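Local coordinates for protein orotidine 5'-phosphate decarboxylase (Lactobacillus acidophilus, PDB 3TFX) that probably catalyses the decarboxylation of orotidine 5'-monophosphate to UMP, the last step of de novo UMP synthesis, as a homodimeric TIM-barrel enzyme, at residues Ser100-Leu105 against Gly157-Ile162; Gly104-Thr109 against His113-Leu118; Arg217-Ala222 against Ala227-Ile232. All coordinates share one frame; numbering follows the deposited sequence.

Contact 1: residues Ser100-Leu105 against Gly157-Ile162; sequences SAKDGL and GADGVI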
ATOM      1  N   SER A 100      -2.121  -4.313 -14.481  1.00  9.75           N
ATOM      2  CA  SER A 100      -3.211  -5.002 -13.768  1.00  9.54           C
ATOM      3  C   SER A 100      -4.018  -4.021 -12.923  1.00  8.94           C
ATOM      4  O   SER A 100      -5.233  -4.107 -12.845  1.00  8.66           O
ATOM      5  CB  SER A 100      -2.657  -6.155 -12.914  1.00  9.42           C
ATOM      6  OG  SER A 100      -2.172  -7.213 -13.732  1.00 10.84           O
ATOM      7  N   ALA A 101      -3.330  -3.061 -12.320  1.00  9.32           N
ATOM      8  CA  ALA A 101      -3.979  -2.025 -11.522  1.00  9.12           C
ATOM      9  C   ALA A 101      -4.990  -1.250 -12.367  1.00  9.53           C
ATOM     10  O   ALA A 101      -6.137  -1.057 -11.959  1.00  9.38           O
ATOM     11  CB  ALA A 101      -2.939  -1.096 -10.916  1.00  8.18           C
ATOM     12  N   LYS A 102      -4.570  -0.855 -13.566  1.00 10.11           N
ATOM     13  CA  LYS A 102      -5.437  -0.114 -14.468  1.00 11.17           C
ATOM     14  C   LYS A 102      -6.625  -0.963 -14.930  1.00 11.53           C
ATOM     15  O   LYS A 102      -7.748  -0.459 -14.975  1.00 11.54           O
ATOM     16  CB  LYS A 102      -4.668   0.434 -15.682  1.00 11.02           C
ATOM     17  CG  LYS A 102      -5.509   1.392 -16.573  1.00 12.51           C
ATOM     18  CD  LYS A 102      -5.891   2.706 -15.848  1.00 15.64           C
ATOM     19  CE  LYS A 102      -6.932   3.541 -16.648  1.00 16.75           C
ATOM     20  NZ  LYS A 102      -7.444   4.786 -15.917  1.00 16.41           N
ATOM     21  N   ASP A 103      -6.372  -2.235 -15.255  1.00 12.00           N
ATOM     22  CA  ASP A 103      -7.446  -3.178 -15.648  1.00 12.74           C
ATOM     23  C   ASP A 103      -8.440  -3.396 -14.519  1.00 12.74           C
ATOM     24  O   ASP A 103      -9.655  -3.479 -14.742  1.00 12.55           O
ATOM     25  CB  ASP A 103      -6.879  -4.528 -16.076  1.00 12.74           C
ATOM     26  CG  ASP A 103      -6.108  -4.451 -17.370  1.00 14.27           C
ATOM     27  OD1 ASP A 103      -6.421  -3.580 -18.202  1.00 16.46           O
ATOM     28  OD2 ASP A 103      -5.170  -5.258 -17.556  1.00 17.71           O
ATOM     29  N   GLY A 104      -7.917  -3.488 -13.302  1.00 12.90           N
ATOM     30  CA  GLY A 104      -8.762  -3.549 -12.105  1.00 12.98           C
ATOM     31  C   GLY A 104      -9.619  -2.305 -11.939  1.00 13.19           C
ATOM     32  O   GLY A 104     -10.816  -2.402 -11.646  1.00 13.77           O
ATOM     33  N   LEU A 105      -9.007  -1.131 -12.102  1.00 13.15           N
ATOM     34  CA  LEU A 105      -9.738   0.147 -12.068  1.00 12.85           C
ATOM     35  C   LEU A 105     -10.900   0.155 -13.074  1.00 12.74           C
ATOM     36  O   LEU A 105     -12.031   0.501 -12.733  1.00 11.83           O
ATOM     37  CB  LEU A 105      -8.771   1.322 -12.337  1.00 13.28           C
ATOM     38  CG  LEU A 105      -8.159   2.194 -11.213  1.00 13.98           C
ATOM     39  CD1 LEU A 105      -8.209   1.604  -9.811  1.00 12.69           C
ATOM     40  CD2 LEU A 105      -6.745   2.717 -11.541  1.00 12.57           C
ATOM     41  N   GLY A 157       0.195   1.674 -18.698  1.00 14.33           N
ATOM     42  CA  GLY A 157      -1.191   2.027 -18.369  1.00 14.05           C
ATOM     43  C   GLY A 157      -1.439   3.038 -17.256  1.00 13.40           C
ATOM     44  O   GLY A 157      -2.589   3.350 -16.953  1.00 12.96           O
ATOM     45  N   ALA A 158      -0.389   3.558 -16.633  1.00 12.95           N
ATOM     46  CA  ALA A 158      -0.590   4.630 -15.644  1.00 11.74           C
ATOM     47  C   ALA A 158      -1.029   5.909 -16.350  1.00 11.38           C
ATOM     48  O   ALA A 158      -0.578   6.204 -17.445  1.00 11.01           O
ATOM     49  CB  ALA A 158       0.662   4.876 -14.833  1.00 11.45           C
ATOM     50  N   ASP A 159      -1.911   6.669 -15.718  1.00 11.41           N
ATOM     51  CA  ASP A 159      -2.357   7.935 -16.284  1.00 11.55           C
ATOM     52  C   ASP A 159      -1.477   9.116 -15.887  1.00 11.36           C
ATOM     53  O   ASP A 159      -1.565  10.195 -16.475  1.00 10.26           O
ATOM     54  CB  ASP A 159      -3.795   8.195 -15.879  1.00 11.75           C
ATOM     55  CG  ASP A 159      -4.718   7.096 -16.331  1.00 12.81           C
ATOM     56  OD1 ASP A 159      -4.842   6.895 -17.558  1.00 14.79           O
ATOM     57  OD2 ASP A 159      -5.314   6.436 -15.460  1.00 14.24           O
ATOM     58  N   GLY A 160      -0.631   8.905 -14.885  1.00 11.05           N
ATOM     59  CA  GLY A 160       0.223   9.977 -14.396  1.00 11.07           C
ATOM     60  C   GLY A 160       1.203   9.503 -13.351  1.00 11.22           C
ATOM     61  O   GLY A 160       1.276   8.305 -13.064  1.00 10.38           O
ATOM     62  N   VAL A 161       1.992  10.449 -12.825  1.00 11.21           N
ATOM     63  CA  VAL A 161       2.922  10.182 -11.734  1.00 11.68           C
ATOM     64  C   VAL A 161       2.811  11.245 -10.627  1.00 11.74           C
ATOM     65  O   VAL A 161       2.397  12.374 -10.867  1.00 10.84           O
ATOM     66  CB  VAL A 161       4.390  10.185 -12.206  1.00 12.03           C
ATOM     67  CG1 VAL A 161       4.719   8.916 -12.946  1.00 12.96           C
ATOM     68  CG2 VAL A 161       4.694  11.456 -13.039  1.00 11.82           C
ATOM     69  N   ILE A 162       3.215  10.869  -9.421  1.00 12.23           N
ATOM     70  CA  ILE A 162       3.457  11.828  -8.363  1.00 12.26           C
ATOM     71  C   ILE A 162       4.915  12.235  -8.490  1.00 13.04           C
ATOM     72  O   ILE A 162       5.792  11.380  -8.445  1.00 12.93           O
ATOM     73  CB  ILE A 162       3.248  11.190  -6.966  1.00 13.33           C
ATOM     74  CG1 ILE A 162       1.910  10.422  -6.886  1.00 11.60           C
ATOM     75  CG2 ILE A 162       3.498  12.239  -5.834  1.00 12.86           C
ATOM     76  CD1 ILE A 162       0.646  11.236  -7.138  1.00 10.98           C
TER

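Contact 2: residues Gly104-Thr109 against His113-Leu118; sequences GLIAGT and HSVPKL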
ATOM      1  N   GLY A 104      -7.917  -3.488 -13.302  1.00 12.90           N
ATOM      2  CA  GLY A 104      -8.762  -3.549 -12.105  1.00 12.98           C
ATOM      3  C   GLY A 104      -9.619  -2.305 -11.939  1.00 13.19           C
ATOM      4  O   GLY A 104     -10.816  -2.402 -11.646  1.00 13.77           O
ATOM      5  N   LEU A 105      -9.007  -1.131 -12.102  1.00 13.15           N
ATOM      6  CA  LEU A 105      -9.738   0.147 -12.068  1.00 12.85           C
ATOM      7  C   LEU A 105     -10.900   0.155 -13.074  1.00 12.74           C
ATOM      8  O   LEU A 105     -12.031   0.501 -12.733  1.00 11.83           O
ATOM      9  CB  LEU A 105      -8.771   1.322 -12.337  1.00 13.28           C
ATOM     10  CG  LEU A 105      -8.159   2.194 -11.213  1.00 13.98           C
ATOM     11  CD1 LEU A 105      -8.209   1.604  -9.811  1.00 12.69           C
ATOM     12  CD2 LEU A 105      -6.745   2.717 -11.541  1.00 12.57           C
ATOM     13  N   ILE A 106     -10.611  -0.246 -14.309  1.00 13.21           N
ATOM     14  CA  ILE A 106     -11.628  -0.358 -15.374  1.00 13.28           C
ATOM     15  C   ILE A 106     -12.779  -1.310 -14.998  1.00 14.14           C
ATOM     16  O   ILE A 106     -13.955  -0.967 -15.151  1.00 13.85           O
ATOM     17  CB  ILE A 106     -10.975  -0.765 -16.732  1.00 13.18           C
ATOM     18  CG1 ILE A 106     -10.006   0.343 -17.200  1.00 12.29           C
ATOM     19  CG2 ILE A 106     -12.041  -1.061 -17.798  1.00 12.54           C
ATOM     20  CD1 ILE A 106      -9.228   0.038 -18.474  1.00 11.33           C
ATOM     21  N   ALA A 107     -12.436  -2.481 -14.471  1.00 15.08           N
ATOM     22  CA  ALA A 107     -13.423  -3.498 -14.080  1.00 15.70           C
ATOM     23  C   ALA A 107     -14.321  -3.051 -12.928  1.00 16.50           C
ATOM     24  O   ALA A 107     -15.491  -3.428 -12.863  1.00 17.33           O
ATOM     25  CB  ALA A 107     -12.709  -4.805 -13.719  1.00 15.53           C
ATOM     26  N   GLY A 108     -13.784  -2.241 -12.024  1.00 16.65           N
ATOM     27  CA  GLY A 108     -14.529  -1.818 -10.845  1.00 17.69           C
ATOM     28  C   GLY A 108     -15.326  -0.536 -10.991  1.00 18.55           C
ATOM     29  O   GLY A 108     -16.100  -0.188 -10.106  1.00 18.43           O
ATOM     30  N   THR A 109     -15.144   0.173 -12.102  1.00 19.14           N
ATOM     31  CA  THR A 109     -15.871   1.426 -12.320  1.00 19.93           C
ATOM     32  C   THR A 109     -17.330   1.168 -12.711  1.00 20.44           C
ATOM     33  O   THR A 109     -17.585   0.462 -13.694  1.00 19.64           O
ATOM     34  CB  THR A 109     -15.198   2.280 -13.418  1.00 19.63           C
ATOM     35  OG1 THR A 109     -13.806   2.398 -13.131  1.00 19.52           O
ATOM     36  CG2 THR A 109     -15.814   3.689 -13.476  1.00 20.07           C
ATOM     37  N   HIS A 113     -20.025   6.191 -14.872  1.00 26.90           N
ATOM     38  CA  HIS A 113     -18.946   6.834 -14.112  1.00 26.19           C
ATOM     39  C   HIS A 113     -17.605   6.853 -14.848  1.00 24.77           C
ATOM     40  O   HIS A 113     -17.362   6.073 -15.768  1.00 24.27           O
ATOM     41  CB  HIS A 113     -18.776   6.163 -12.751  1.00 26.79           C
ATOM     42  CG  HIS A 113     -19.948   6.338 -11.836  1.00 29.44           C
ATOM     43  ND1 HIS A 113     -21.238   6.010 -12.200  1.00 32.10           N
ATOM     44  CD2 HIS A 113     -20.021   6.792 -10.562  1.00 31.40           C
ATOM     45  CE1 HIS A 113     -22.056   6.263 -11.193  1.00 32.81           C
ATOM     46  NE2 HIS A 113     -21.342   6.735 -10.186  1.00 32.91           N
ATOM     47  N   SER A 114     -16.733   7.758 -14.422  1.00 23.17           N
ATOM     48  CA  SER A 114     -15.424   7.900 -15.031  1.00 21.87           C
ATOM     49  C   SER A 114     -14.387   7.001 -14.324  1.00 20.00           C
ATOM     50  O   SER A 114     -14.357   6.927 -13.093  1.00 19.65           O
ATOM     51  CB  SER A 114     -15.014   9.375 -15.005  1.00 22.08           C
ATOM     52  OG  SER A 114     -13.678   9.541 -15.438  1.00 25.38           O
ATOM     53  N   VAL A 115     -13.553   6.311 -15.106  1.00 17.96           N
ATOM     54  CA  VAL A 115     -12.517   5.423 -14.557  1.00 15.53           C
ATOM     55  C   VAL A 115     -11.489   6.263 -13.782  1.00 14.65           C
ATOM     56  O   VAL A 115     -10.945   7.234 -14.318  1.00 13.90           O
ATOM     57  CB  VAL A 115     -11.774   4.611 -15.655  1.00 15.56           C
ATOM     58  CG1 VAL A 115     -10.729   3.663 -15.025  1.00 14.00           C
ATOM     59  CG2 VAL A 115     -12.743   3.818 -16.550  1.00 15.01           C
ATOM     60  N   PRO A 116     -11.221   5.894 -12.521  1.00 13.58           N
ATOM     61  CA  PRO A 116     -10.226   6.606 -11.734  1.00 12.90           C
ATOM     62  C   PRO A 116      -8.883   6.698 -12.470  1.00 12.44           C
ATOM     63  O   PRO A 116      -8.529   5.801 -13.239  1.00 12.60           O
ATOM     64  CB  PRO A 116     -10.077   5.726 -10.490  1.00 13.69           C
ATOM     65  CG  PRO A 116     -11.356   5.020 -10.350  1.00 12.62           C
ATOM     66  CD  PRO A 116     -11.921   4.861 -11.734  1.00 13.67           C
ATOM     67  N   LYS A 117      -8.157   7.784 -12.251  1.00 11.35           N
ATOM     68  CA  LYS A 117      -6.832   7.949 -12.853  1.00 10.87           C
ATOM     69  C   LYS A 117      -5.816   7.194 -12.001  1.00 10.12           C
ATOM     70  O   LYS A 117      -5.847   7.290 -10.783  1.00 10.18           O
ATOM     71  CB  LYS A 117      -6.464   9.437 -12.974  1.00 10.46           C
ATOM     72  CG  LYS A 117      -7.438  10.242 -13.822  1.00 11.79           C
ATOM     73  CD  LYS A 117      -7.041  10.152 -15.287  1.00 15.85           C
ATOM     74  CE  LYS A 117      -8.209   9.869 -16.211  1.00 19.01           C
ATOM     75  NZ  LYS A 117      -9.026  11.064 -16.522  1.00 20.98           N
ATOM     76  N   LEU A 118      -4.942   6.425 -12.646  1.00  9.53           N
ATOM     77  CA  LEU A 118      -3.924   5.644 -11.940  1.00  8.60           C
ATOM     78  C   LEU A 118      -2.620   6.411 -11.931  1.00  8.18           C
ATOM     79  O   LEU A 118      -2.042   6.695 -12.980  1.00  8.26           O
ATOM     80  CB  LEU A 118      -3.710   4.288 -12.624  1.00  8.38           C
ATOM     81  CG  LEU A 118      -2.637   3.342 -12.084  1.00  8.56           C
ATOM     82  CD1 LEU A 118      -2.950   2.932 -10.640  1.00  5.00           C
ATOM     83  CD2 LEU A 118      -2.516   2.102 -13.011  1.00  6.96           C
TER

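Contact 3: residues Arg217-Ala222 against Ala227-Ile232; sequences RPITLA and AAYEAI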
ATOM      1  N   ARG A 217      -1.655  22.016   4.946  1.00 11.69           N
ATOM      2  CA  ARG A 217      -1.848  23.027   6.018  1.00 12.00           C
ATOM      3  C   ARG A 217      -2.152  24.452   5.556  1.00 11.68           C
ATOM      4  O   ARG A 217      -2.944  25.137   6.204  1.00 12.08           O
ATOM      5  CB  ARG A 217      -0.662  23.028   6.999  1.00 12.35           C
ATOM      6  CG  ARG A 217      -0.436  21.670   7.636  1.00 14.83           C
ATOM      7  CD  ARG A 217       0.740  21.616   8.594  1.00 18.98           C
ATOM      8  NE  ARG A 217       0.860  20.255   9.118  1.00 21.90           N
ATOM      9  CZ  ARG A 217       1.832  19.808   9.910  1.00 23.68           C
ATOM     10  NH1 ARG A 217       2.808  20.613  10.318  1.00 23.81           N
ATOM     11  NH2 ARG A 217       1.815  18.542  10.303  1.00 23.72           N
ATOM     12  N   PRO A 218      -1.538  24.908   4.439  1.00 11.54           N
ATOM     13  CA  PRO A 218      -1.901  26.235   3.928  1.00 11.31           C
ATOM     14  C   PRO A 218      -3.403  26.420   3.780  1.00 10.75           C
ATOM     15  O   PRO A 218      -3.888  27.537   3.880  1.00 11.58           O
ATOM     16  CB  PRO A 218      -1.211  26.285   2.563  1.00 11.37           C
ATOM     17  CG  PRO A 218       0.010  25.448   2.744  1.00 11.29           C
ATOM     18  CD  PRO A 218      -0.343  24.371   3.751  1.00 11.51           C
ATOM     19  N   ILE A 219      -4.129  25.331   3.572  1.00 10.46           N
ATOM     20  CA  ILE A 219      -5.575  25.387   3.477  1.00 10.67           C
ATOM     21  C   ILE A 219      -6.275  24.900   4.749  1.00 11.27           C
ATOM     22  O   ILE A 219      -7.121  25.602   5.290  1.00 11.54           O
ATOM     23  CB  ILE A 219      -6.122  24.592   2.266  1.00 10.50           C
ATOM     24  CG1 ILE A 219      -5.669  25.215   0.933  1.00  9.40           C
ATOM     25  CG2 ILE A 219      -7.648  24.521   2.329  1.00  9.19           C
ATOM     26  CD1 ILE A 219      -5.925  24.303  -0.321  1.00  8.19           C
ATOM     27  N   THR A 220      -5.905  23.715   5.232  1.00 11.53           N
ATOM     28  CA  THR A 220      -6.648  23.058   6.296  1.00 12.05           C
ATOM     29  C   THR A 220      -6.475  23.751   7.643  1.00 12.69           C
ATOM     30  O   THR A 220      -7.275  23.550   8.534  1.00 12.95           O
ATOM     31  CB  THR A 220      -6.230  21.579   6.452  1.00 12.06           C
ATOM     32  OG1 THR A 220      -4.832  21.513   6.752  1.00 12.20           O
ATOM     33  CG2 THR A 220      -6.514  20.800   5.172  1.00 10.89           C
ATOM     34  N   LEU A 221      -5.408  24.536   7.783  1.00 13.93           N
ATOM     35  CA  LEU A 221      -5.153  25.287   9.004  1.00 14.34           C
ATOM     36  C   LEU A 221      -5.296  26.795   8.769  1.00 14.75           C
ATOM     37  O   LEU A 221      -4.957  27.599   9.641  1.00 14.62           O
ATOM     38  CB  LEU A 221      -3.773  24.939   9.578  1.00 14.11           C
ATOM     39  CG  LEU A 221      -3.557  23.467   9.978  1.00 15.74           C
ATOM     40  CD1 LEU A 221      -2.197  23.303  10.613  1.00 16.88           C
ATOM     41  CD2 LEU A 221      -4.636  22.940  10.931  1.00 17.47           C
ATOM     42  N   ALA A 222      -5.810  27.183   7.599  1.00 15.15           N
ATOM     43  CA  ALA A 222      -6.080  28.606   7.355  1.00 15.47           C
ATOM     44  C   ALA A 222      -7.224  29.031   8.251  1.00 15.43           C
ATOM     45  O   ALA A 222      -8.056  28.199   8.633  1.00 16.14           O
ATOM     46  CB  ALA A 222      -6.417  28.873   5.891  1.00 14.91           C
ATOM     47  N   ALA A 227     -11.786  30.267   1.599  1.00 11.42           N
ATOM     48  CA  ALA A 227     -11.185  31.366   0.855  1.00 10.78           C
ATOM     49  C   ALA A 227      -9.711  31.086   0.512  1.00 10.56           C
ATOM     50  O   ALA A 227      -9.231  31.504  -0.531  1.00 10.27           O
ATOM     51  CB  ALA A 227     -11.333  32.673   1.616  1.00 10.90           C
ATOM     52  N   ALA A 228      -8.996  30.371   1.378  1.00  9.93           N
ATOM     53  CA  ALA A 228      -7.625  29.977   1.055  1.00  9.69           C
ATOM     54  C   ALA A 228      -7.599  29.004  -0.120  1.00  9.34           C
ATOM     55  O   ALA A 228      -6.702  29.062  -0.949  1.00  9.35           O
ATOM     56  CB  ALA A 228      -6.938  29.369   2.256  1.00  9.99           C
ATOM     57  N   TYR A 229      -8.597  28.132  -0.178  1.00  9.43           N
ATOM     58  CA  TYR A 229      -8.726  27.107  -1.226  1.00  9.88           C
ATOM     59  C   TYR A 229      -9.056  27.757  -2.570  1.00 10.12           C
ATOM     60  O   TYR A 229      -8.436  27.461  -3.590  1.00  9.90           O
ATOM     61  CB  TYR A 229      -9.821  26.103  -0.815  1.00  9.12           C
ATOM     62  CG  TYR A 229      -9.974  24.844  -1.667  1.00  9.86           C
ATOM     63  CD1 TYR A 229      -8.920  24.349  -2.437  1.00  9.12           C
ATOM     64  CD2 TYR A 229     -11.169  24.119  -1.651  1.00  8.95           C
ATOM     65  CE1 TYR A 229      -9.061  23.173  -3.204  1.00 10.05           C
ATOM     66  CE2 TYR A 229     -11.328  22.940  -2.412  1.00  9.44           C
ATOM     67  CZ  TYR A 229     -10.262  22.468  -3.178  1.00  9.95           C
ATOM     68  OH  TYR A 229     -10.398  21.312  -3.934  1.00  9.09           O
ATOM     69  N   GLU A 230     -10.043  28.648  -2.554  1.00 11.28           N
ATOM     70  CA  GLU A 230     -10.493  29.330  -3.763  1.00 11.77           C
ATOM     71  C   GLU A 230      -9.383  30.228  -4.320  1.00 11.21           C
ATOM     72  O   GLU A 230      -9.198  30.306  -5.535  1.00 10.42           O
ATOM     73  CB  GLU A 230     -11.766  30.150  -3.479  1.00 12.91           C
ATOM     74  CG  GLU A 230     -13.061  29.331  -3.284  1.00 16.21           C
ATOM     75  CD  GLU A 230     -13.343  28.361  -4.424  1.00 20.40           C
ATOM     76  OE1 GLU A 230     -13.463  28.802  -5.592  1.00 24.62           O
ATOM     77  OE2 GLU A 230     -13.447  27.143  -4.155  1.00 23.59           O
ATOM     78  N   ALA A 231      -8.653  30.910  -3.431  1.00 10.75           N
ATOM     79  CA  ALA A 231      -7.510  31.734  -3.859  1.00 10.83           C
ATOM     80  C   ALA A 231      -6.402  30.897  -4.518  1.00 10.98           C
ATOM     81  O   ALA A 231      -5.755  31.335  -5.474  1.00 10.94           O
ATOM     82  CB  ALA A 231      -6.945  32.512  -2.686  1.00 11.35           C
ATOM     83  N   ILE A 232      -6.184  29.686  -4.015  1.00 10.60           N
ATOM     84  CA  ILE A 232      -5.163  28.830  -4.594  1.00 10.77           C
ATOM     85  C   ILE A 232      -5.603  28.239  -5.944  1.00 10.58           C
ATOM     86  O   ILE A 232      -4.797  28.168  -6.873  1.00 10.26           O
ATOM     87  CB  ILE A 232      -4.695  27.751  -3.605  1.00 10.82           C
ATOM     88  CG1 ILE A 232      -3.777  28.390  -2.546  1.00 10.95           C
ATOM     89  CG2 ILE A 232      -3.959  26.640  -4.350  1.00  9.37           C
ATOM     90  CD1 ILE A 232      -3.563  27.531  -1.299  1.00 10.42           C
TER

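Contact 1: residues Ser100-Leu105 against Gly157-Ile162
Lys102 sends its CG anti to the backbone N (chi1 -172°), then bends once at chi2 (66°) and runs on extended, and this single bend brings its ammonium group to the carboxylate of Asp159. On the other side, Asp159 has CG anti to its own carbonyl carbon (chi1 -58°), so that the carboxylate swings nearer to the lysine although the bond from CA to CB does not aim at it. The two side chains cross at about a right angle. Lys102 NZ lies 2.7 Å from Asp159 OD2, a salt bridge and hydrogen bond received on the syn lone pair of OD2. Asp159 OD1 stays 3.7 Å from the same Lys102 NZ, which makes the grip one-sided rather than bidentate.

Before reaching the acid, the aliphatic part of the lysine passes the carbonyl of Gly157: Lys102 CG and Gly157 O are 3.5 Å apart. The backbones are close here, with CA of Lys102 6.2 Å from CA of Gly157. A CB on Gly157 would point at Lys102 and, with these backbone angles, collide with the carbonyl O of the residue before, which accounts for the glycine.

Both charged ends have second partners. Asp159 OD2 also accepts the backbone N-H of Leu118, and Lys102 NZ makes a weak bond to Pro116 O. The salt bridge thus spans from helix 95-108 to the entry of strand 160-162, beside the neighbouring strand 117-121, while Ala101 and Leu105 on the same helix pack against helix 69-80.

Contact 2: residues Gly104-Thr109 against His113-Leu118
Leu105 and Leu118 make the closest apolar approach between 104-109 and 113-118, with Leu105 CD2 3.6 Å from Leu118 CB and the two side chains crossing at about a right angle. The same leucine lies obliquely to the Pro116 ring, its CG 4.1 Å from Pro116 CB. Val115 continues the apolar surface toward the outside. With CG1 anti to the backbone N (chi1 -178°), it sets that one methyl against two consecutive residues of the helix, 4.1 Å from Leu105 CB and 4.0 Å from Ile106 CG1. Ile106, whose CB points away from 113-118, is met at its backbone N as well as at CG1.

Polar and mixed contacts centre on Thr109. Its OG1 donates to Leu105 O at 2.6 Å, with a C=O...O angle of 141° and the donor tilted 35° from the carbonyl plane. This bond turns the hydroxyl back to the helix and fixes the rotation of the side chain. The same OG1 lies 3.4 Å from Pro116 CD, while the methyl CG2 lies 3.6 Å from Ser114 O and also against the carbonyl O of His113. OG1 is thus bonded to the helix while packing on Val115 and Pro116, and CG2 rests on the two carbonyls of the returning chain.

Outside the two segments, Ala76 and Ala80 of helix 69-80 touch Leu105 and Pro116 respectively. The arrangement is the helix-to-strand return of a beta-alpha-beta crossover, made of strand 86-90, helix 95-108 and strand 117-121, the repeating step of a TIM barrel.

Contact 3: residues Arg217-Ala222 against Ala227-Ile232
Ala228 opens the contact from the second helix, its CB 3.7 Å from Ala222 CB and 3.9 Å from Pro218 O. The small methyls go with a close approach of the chains here, CA of Ala228 and CA of Ile219 being 5.6 Å apart. Next, Tyr229 has CG anti to the backbone N (chi1 -171°), which lays its ring obliquely beside Ile219, with Ile219 CD1 3.7 Å from Tyr229 CD1. Its hydroxyl is held elsewhere, by Val7 O and the backbone N of Phe33. One turn on, Ile232 brings CD1 to 3.8 Å from Ile219 CG1. Ile219 is thus wedged between Tyr229 and Ile232, and shortening it to an alanine is likely to open a gap between them and deprive the Tyr229 ring of the methyl beside it.

Val9 lies against Ile219 and Tyr229, while Val7, Ile213 and Val215 of the flanking strands meet Ile232, so the apolar patch faces the barrel wall. Helix 217-220 and helix 225-236 follow the eighth strand of the TIM barrel and pack over strands 212-215 and 7-10, where the barrel closes; Arg217, at the start of the first, is predicted to bind substrate.

How the contacts relate
Contacts 1 and 2 belong to one neighbourhood: both use helix 95-108, they share Gly104 and Leu105, and their strands 117-121 and 160-162 are adjacent in the barrel, with centres 9 Å apart. Contact 3 stands on the opposite side of the chain's centre, about 30 Å from either, centre to centre, and shares no element with them. Chemistry follows place. Contact 1 is a surface contact of small area (131 Å²) that relies on a charge pair; contact 2 (349 Å²) and contact 3 (226 Å²) are partly buried and mainly apolar, though contact 2 adds a threonine hydroxyl bond to a helix carbonyl within one segment. Contact 3 instead joins two helices.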